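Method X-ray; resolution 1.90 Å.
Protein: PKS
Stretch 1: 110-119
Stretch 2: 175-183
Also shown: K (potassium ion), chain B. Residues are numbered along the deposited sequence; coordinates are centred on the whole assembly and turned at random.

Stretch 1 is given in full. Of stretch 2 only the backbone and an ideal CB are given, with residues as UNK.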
# COMPACT_ATOMS: atom_id res chain seq x y z
N PHE A 110 -12.55 0.56 -12.99
CA PHE A 110 -11.55 1.43 -12.37
C PHE A 110 -10.70 2.09 -13.45
O PHE A 110 -10.34 3.26 -13.34
CB PHE A 110 -10.61 0.71 -11.40
CG PHE A 110 -9.65 1.65 -10.76
CD1 PHE A 110 -10.09 2.52 -9.75
CD2 PHE A 110 -8.36 1.78 -11.22
CE1 PHE A 110 -9.23 3.45 -9.20
CE2 PHE A 110 -7.49 2.71 -10.67
CZ PHE A 110 -7.91 3.53 -9.66
N LEU A 111 -10.38 1.34 -14.50
CA LEU A 111 -9.59 1.86 -15.60
C LEU A 111 -10.31 3.01 -16.30
O LEU A 111 -9.72 4.06 -16.56
CB LEU A 111 -9.26 0.73 -16.61
CG LEU A 111 -8.51 1.14 -17.89
CD1 LEU A 111 -7.25 1.99 -17.59
CD2 LEU A 111 -8.12 -0.10 -18.68
N GLU A 112 -11.59 2.84 -16.60
CA GLU A 112 -12.31 3.93 -17.26
C GLU A 112 -12.45 5.11 -16.30
O GLU A 112 -12.33 6.26 -16.71
CB GLU A 112 -13.68 3.48 -17.75
CG GLU A 112 -13.64 2.65 -19.01
CD GLU A 112 -15.02 2.38 -19.59
OE1 GLU A 112 -16.02 2.80 -18.98
OE2 GLU A 112 -15.10 1.74 -20.66
N CYS A 113 -12.69 4.83 -15.02
CA CYS A 113 -12.86 5.91 -14.04
C CYS A 113 -11.56 6.74 -13.85
O CYS A 113 -11.59 7.97 -13.73
CB CYS A 113 -13.30 5.34 -12.69
SG CYS A 113 -13.80 6.61 -11.49
N ALA A 114 -10.41 6.06 -13.83
CA ALA A 114 -9.12 6.73 -13.71
C ALA A 114 -8.85 7.62 -14.92
O ALA A 114 -8.35 8.74 -14.79
CB ALA A 114 -8.00 5.71 -13.54
N TYR A 115 -9.15 7.10 -16.11
CA TYR A 115 -9.06 7.87 -17.34
C TYR A 115 -9.89 9.15 -17.20
O TYR A 115 -9.40 10.23 -17.49
CB TYR A 115 -9.54 7.01 -18.51
CG TYR A 115 -9.34 7.57 -19.92
CD1 TYR A 115 -10.10 8.63 -20.39
CD2 TYR A 115 -8.45 6.97 -20.80
CE1 TYR A 115 -9.94 9.11 -21.70
CE2 TYR A 115 -8.28 7.43 -22.09
CZ TYR A 115 -9.02 8.50 -22.54
OH TYR A 115 -8.84 8.94 -23.83
N GLU A 116 -11.13 9.01 -16.73
CA GLU A 116 -12.01 10.16 -16.54
C GLU A 116 -11.44 11.15 -15.54
O GLU A 116 -11.55 12.36 -15.75
CB GLU A 116 -13.40 9.73 -16.07
CG GLU A 116 -14.29 9.09 -17.13
CD GLU A 116 -15.57 8.47 -16.54
OE1 GLU A 116 -15.59 8.21 -15.31
OE2 GLU A 116 -16.54 8.23 -17.30
N ALA A 117 -10.84 10.65 -14.46
CA ALA A 117 -10.31 11.54 -13.42
C ALA A 117 -9.16 12.38 -13.96
O ALA A 117 -9.06 13.58 -13.66
CB ALA A 117 -9.86 10.75 -12.20
N LEU A 118 -8.29 11.77 -14.75
CA LEU A 118 -7.16 12.48 -15.36
C LEU A 118 -7.66 13.46 -16.41
O LEU A 118 -7.18 14.59 -16.50
CB LEU A 118 -6.17 11.49 -15.96
CG LEU A 118 -5.31 10.79 -14.92
CD1 LEU A 118 -4.73 9.51 -15.45
CD2 LEU A 118 -4.21 11.73 -14.47
N GLU A 119 -8.65 13.05 -17.20
CA GLU A 119 -9.31 13.98 -18.11
C GLU A 119 -9.87 15.21 -17.40
O GLU A 119 -9.70 16.32 -17.86
CB GLU A 119 -10.42 13.27 -18.86
CG GLU A 119 -9.98 12.58 -20.12
CD GLU A 119 -11.18 12.12 -20.92
OE1 GLU A 119 -12.11 11.54 -20.30
OE2 GLU A 119 -11.19 12.33 -22.16
N UNK A 175 -2.41 -2.55 -14.24
CA UNK A 175 -3.14 -2.48 -15.51
C UNK A 175 -3.40 -1.04 -15.88
O UNK A 175 -3.19 -0.63 -17.02
CB UNK A 175 -4.46 -3.25 -15.43
N UNK A 176 -3.81 -0.25 -14.89
CA UNK A 176 -4.07 1.16 -15.11
C UNK A 176 -2.78 1.88 -15.48
O UNK A 176 -2.77 2.70 -16.39
CB UNK A 176 -4.70 1.79 -13.87
N UNK A 177 -1.69 1.58 -14.78
CA UNK A 177 -0.41 2.23 -15.08
C UNK A 177 0.03 1.92 -16.51
O UNK A 177 0.49 2.80 -17.25
CB UNK A 177 0.67 1.78 -14.09
N UNK A 178 -0.13 0.66 -16.91
CA UNK A 178 0.29 0.23 -18.24
C UNK A 178 -0.56 0.85 -19.35
O UNK A 178 -0.05 1.23 -20.41
CB UNK A 178 0.23 -1.30 -18.34
N UNK A 179 -1.86 0.96 -19.12
CA UNK A 179 -2.76 1.42 -20.17
C UNK A 179 -2.89 2.93 -20.23
O UNK A 179 -3.23 3.46 -21.28
CB UNK A 179 -4.14 0.80 -19.97
N UNK A 180 -2.63 3.61 -19.11
CA UNK A 180 -2.70 5.08 -19.06
C UNK A 180 -1.32 5.77 -19.10
O UNK A 180 -1.25 6.98 -19.26
CB UNK A 180 -3.44 5.51 -17.79
N UNK A 181 -0.25 4.99 -18.96
CA UNK A 181 1.15 5.47 -18.85
C UNK A 181 1.46 6.21 -17.54
O UNK A 181 1.90 7.36 -17.55
CB UNK A 181 1.46 6.40 -20.02
N UNK A 182 1.28 5.52 -16.43
CA UNK A 182 1.59 6.07 -15.11
C UNK A 182 2.90 5.41 -14.69
O UNK A 182 2.95 4.18 -14.57
CB UNK A 182 0.47 5.82 -14.10
N UNK A 183 3.95 6.20 -14.48
CA UNK A 183 5.28 5.68 -14.21
C UNK A 183 5.72 5.85 -12.75
O UNK A 183 6.84 5.48 -12.39
CB UNK A 183 6.29 6.37 -15.13
K K B . 2.48 -0.53 -24.84

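The helix of stretch 1 crosses the helical backbone of 175-180 at 53°, with a closest axial approach of 10.0 Å, and offers a largely apolar surface made by Phe-110, Leu-111, Ala-114, Tyr-115 and Leu-118.

At position 175 CA-to-CB points sideways and no atom of stretch 1 lies within 5.5 Å of the ideal CB, so many side chains that tolerate a helix would fit. The residue is Arg-175, whose guanidinium is hydrogen-bonded elsewhere in the structure.

Position 176 points toward stretch 1 where the backbones run close, near Leu-111. The ideal CB is 4.3 Å from Phe-110 CE2 and 5.1 Å from Ala-114 CB, which favours a small or compact branched residue: alanine, serine, threonine or valine. It is Thr-176, chi1 m. Its OG1 lies at the edge of the Phe-110 ring, 3.4 Å from Phe-110 CD2, and is hydrogen-bonded elsewhere, while its CG2 packs 3.9 Å from Ala-114 CB.

Position 177 points away and 178 is out of reach, so stretch 1 constrains neither. They are Ala-177 and Tyr-178. Tyr-178 OH binds the potassium ion at 2.9 Å, and its carbonyl O accepts a hydrogen bond from a water that also coordinates the ion.

Position 179 points toward stretch 1, with its ideal CB 4.1 Å from Leu-111 CD1. That methyl suits an aliphatic stem, and a long chain could continue past it. Lys-179 does so: its CB packs 4.1 Å from Leu-111 CD1, but its end leads away and NZ is hydrogen-bonded elsewhere.

Position 180 faces a hollow between Leu-111, Ala-114, Tyr-115 and Leu-118. The ideal CB is 4.8 Å from Leu-118 CD1 and 5.2 Å from Leu-111 CD1, leaving room for a medium-sized apolar chain such as leucine, methionine or isoleucine. Leu-180 (chi1 m, chi2 t) fills it as a knob in a hole. Its CD1 lies 3.9 Å from both Ala-114 CB and Leu-118 CD1, and its CD2 lies 3.8 Å from both Leu-111 CD1 and Tyr-115 CD2.

Position 181 leaves the helix with positive phi (70°), a conformation suited to glycine, asparagine or aspartate, and its side chain is out of reach. It is Asn-181.

Position 182 again points toward stretch 1, but its ideal CB has no neighbour there within 5.5 Å; a longer apolar chain could reach Leu-118. Leu-182 does, its CD2 4.2 Å from Leu-118 CD1.

Position 183 is unconstrained by stretch 1; it is Cys-183.

Stretch 2, residues 175-183: RTAYKLNLC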
# COMPACT_ATOMS: atom_id res chain seq x y z
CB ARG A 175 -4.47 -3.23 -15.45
CG ARG A 175 -5.26 -3.17 -16.78
CD ARG A 175 -6.58 -3.90 -16.69
NE ARG A 175 -6.47 -4.99 -15.75
CZ ARG A 175 -5.86 -6.14 -16.02
NH1 ARG A 175 -5.77 -7.06 -15.07
NH2 ARG A 175 -5.35 -6.37 -17.22
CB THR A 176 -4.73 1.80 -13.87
OG1 THR A 176 -5.96 1.10 -13.59
CG2 THR A 176 -5.05 3.25 -14.09
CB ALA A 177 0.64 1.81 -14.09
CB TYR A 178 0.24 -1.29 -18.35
CG TYR A 178 0.59 -1.77 -19.72
CD1 TYR A 178 1.88 -1.61 -20.21
CD2 TYR A 178 -0.36 -2.37 -20.55
CE1 TYR A 178 2.23 -2.03 -21.48
CE2 TYR A 178 -0.02 -2.81 -21.84
CZ TYR A 178 1.28 -2.62 -22.29
OH TYR A 178 1.66 -3.02 -23.55
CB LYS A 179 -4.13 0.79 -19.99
CG LYS A 179 -4.18 -0.69 -20.29
CD LYS A 179 -3.89 -0.96 -21.75
CE LYS A 179 -4.02 -2.44 -22.04
NZ LYS A 179 -3.79 -2.71 -23.48
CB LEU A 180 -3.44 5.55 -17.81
CG LEU A 180 -4.89 5.05 -17.64
CD1 LEU A 180 -5.59 5.84 -16.54
CD2 LEU A 180 -5.67 5.15 -18.94
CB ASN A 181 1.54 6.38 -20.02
CG ASN A 181 3.06 6.54 -20.14
OD1 ASN A 181 3.81 5.58 -19.95
ND2 ASN A 181 3.52 7.76 -20.43
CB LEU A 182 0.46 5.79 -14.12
CG LEU A 182 -0.95 6.08 -14.62
CD1 LEU A 182 -1.97 5.85 -13.52
CD2 LEU A 182 -1.06 7.50 -15.17
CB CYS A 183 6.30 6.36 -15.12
SG CYS A 183 5.92 6.07 -16.85
O HOH W 1 0.10 0.32 -23.18
O HOH W 2 1.97 -2.79 -27.02
O HOH W 3 4.51 0.95 -26.75
O HOH W 4 1.63 1.83 -26.24
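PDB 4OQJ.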